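Local atomic coordinates of threonine--tRNA ligase catalytic subunit (Aeropyrum pernix, PDB entry 3A32), a protein that catalyses the ATP-dependent attachment of threonine to tRNA(Thr), working as a zinc-binding homodimer that probably lacks the ability to edit mischarged seryl-tRNA. Residues T73-T79 with E104-K108. Coordinates in Å, arbitrary orientation, origin at the centre of the assembly. Residue numbers count along the deposited sequence, not the author numbering.
Sequences TPIIAST and EFAVK
An antiparallel strand pairing joins residues 73-79 to 104-108 in a small three-stranded sheet of the catalytic domain. Within the chain, strand 76-78 forms an edge and 103-107 is central. Axes approach to 4.7 Å at 150°. The backbone turns at Ile-75 (psi -26°), then extends over 76-78. Ala-77/Ala-106 (CA-CA 5.6 Å) is the hydrogen-bonded pair (Ala-77 N to Ala-106 O 3.0 Å, Ala-106 N to Ala-77 O 2.9 Å), on one face; Ile-76/Val-107 (CA-CA 4.6 Å), on the other, and Ser-78/Phe-105 (CA-CA 4.2 Å) are non-hydrogen-bonded. Lys-108 N to Ile-75 O (2.8 Å) and Thr-79 N to Glu-104 O (3.0 Å) continue the bonding. Helix 48-65, strand 69-70 and Pro-74 have the layout of class II motif 1, a dimerisation element; consistent with this, Pro-74 packs on Val-41 and Ile-75 on Ile-75 of the second subunit. Phe-105 (chi1 m) has Ser-78 CA over one ring face (CH-pi, 4.0 Å to centroid). Ser-78 OG caps Glu-80 N and reaches Glu-104 O through water. Thr-79 OG1 donates to Glu-104 OE1 (2.7 Å); OE2 salt-bridges Arg-92. Lys-108, trans except chi3 (p), about 10 Å from the zinc ion, makes weak NZ hydrogen bonds to Pro-74 O (3.1 Å), Thr-73 O (3.2 Å) and Glu-138-bonded Thr-73 OG1 (3.2 Å).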
# COMPACT_ATOMS: atom_id res chain seq x y z
N THR A 73 6.80 -7.07 5.20
CA THR A 73 7.23 -7.94 6.31
C THR A 73 6.51 -7.52 7.59
O THR A 73 6.02 -6.39 7.67
CB THR A 73 8.82 -8.02 6.46
OG1 THR A 73 9.37 -6.72 6.75
CG2 THR A 73 9.50 -8.62 5.18
N PRO A 74 6.42 -8.43 8.59
CA PRO A 74 5.64 -8.08 9.77
C PRO A 74 6.07 -6.85 10.52
O PRO A 74 7.25 -6.44 10.48
CB PRO A 74 5.77 -9.30 10.66
CG PRO A 74 6.03 -10.42 9.68
CD PRO A 74 6.94 -9.79 8.68
N ILE A 75 5.11 -6.27 11.22
CA ILE A 75 5.37 -5.13 12.05
C ILE A 75 5.99 -5.46 13.41
O ILE A 75 6.71 -4.60 13.98
CB ILE A 75 4.11 -4.24 12.10
CG1 ILE A 75 3.98 -3.67 10.68
CG2 ILE A 75 4.20 -3.17 13.25
CD1 ILE A 75 3.08 -2.53 10.48
N ILE A 76 5.74 -6.67 13.93
CA ILE A 76 6.31 -7.09 15.19
C ILE A 76 7.20 -8.31 14.98
O ILE A 76 7.18 -8.92 13.92
CB ILE A 76 5.26 -7.32 16.27
CG1 ILE A 76 4.30 -8.50 15.91
CG2 ILE A 76 4.53 -5.99 16.56
CD1 ILE A 76 3.40 -9.06 17.14
N ALA A 77 8.05 -8.61 15.95
CA ALA A 77 8.91 -9.77 15.86
C ALA A 77 9.37 -10.15 17.24
O ALA A 77 9.49 -9.29 18.10
CB ALA A 77 10.15 -9.50 14.98
N SER A 78 9.64 -11.43 17.45
CA SER A 78 10.36 -11.86 18.65
C SER A 78 11.65 -11.11 18.64
O SER A 78 12.25 -10.92 17.56
CB SER A 78 10.65 -13.37 18.58
OG SER A 78 11.60 -13.80 19.56
N THR A 79 12.14 -10.74 19.82
CA THR A 79 13.47 -10.15 19.89
C THR A 79 14.60 -11.11 19.54
O THR A 79 15.76 -10.66 19.35
CB THR A 79 13.76 -9.48 21.23
OG1 THR A 79 13.35 -10.34 22.31
CG2 THR A 79 13.05 -8.12 21.30
N GLU A 104 9.62 -12.00 24.94
CA GLU A 104 9.90 -10.63 24.54
C GLU A 104 9.76 -10.40 23.01
O GLU A 104 10.35 -11.15 22.20
CB GLU A 104 11.32 -10.30 24.94
CG GLU A 104 11.60 -8.80 24.79
CD GLU A 104 12.99 -8.47 25.18
OE1 GLU A 104 13.91 -9.10 24.63
OE2 GLU A 104 13.16 -7.62 26.06
N PHE A 105 9.00 -9.36 22.66
CA PHE A 105 8.73 -8.97 21.27
C PHE A 105 9.06 -7.52 21.16
O PHE A 105 9.12 -6.83 22.18
CB PHE A 105 7.25 -9.14 20.94
CG PHE A 105 6.89 -10.54 20.44
CD1 PHE A 105 6.61 -10.74 19.11
CD2 PHE A 105 6.90 -11.65 21.33
CE1 PHE A 105 6.26 -12.04 18.61
CE2 PHE A 105 6.59 -12.94 20.87
CZ PHE A 105 6.24 -13.14 19.51
N ALA A 106 9.26 -7.06 19.94
CA ALA A 106 9.55 -5.69 19.63
C ALA A 106 8.68 -5.26 18.45
O ALA A 106 8.38 -6.06 17.55
CB ALA A 106 11.02 -5.54 19.24
N VAL A 107 8.31 -3.97 18.44
CA VAL A 107 7.84 -3.32 17.25
C VAL A 107 9.10 -3.13 16.40
O VAL A 107 10.15 -2.63 16.89
CB VAL A 107 7.14 -1.98 17.61
CG1 VAL A 107 6.52 -1.34 16.39
CG2 VAL A 107 6.03 -2.25 18.69
N LYS A 108 9.01 -3.59 15.15
CA LYS A 108 10.11 -3.58 14.20
C LYS A 108 10.72 -2.17 14.08
O LYS A 108 10.00 -1.21 13.76
CB LYS A 108 9.55 -4.02 12.85
CG LYS A 108 10.50 -4.09 11.70
CD LYS A 108 9.83 -4.65 10.43
CE LYS A 108 8.79 -3.69 9.83
NZ LYS A 108 8.30 -4.29 8.54
O HOH W 1 10.58 -13.89 21.85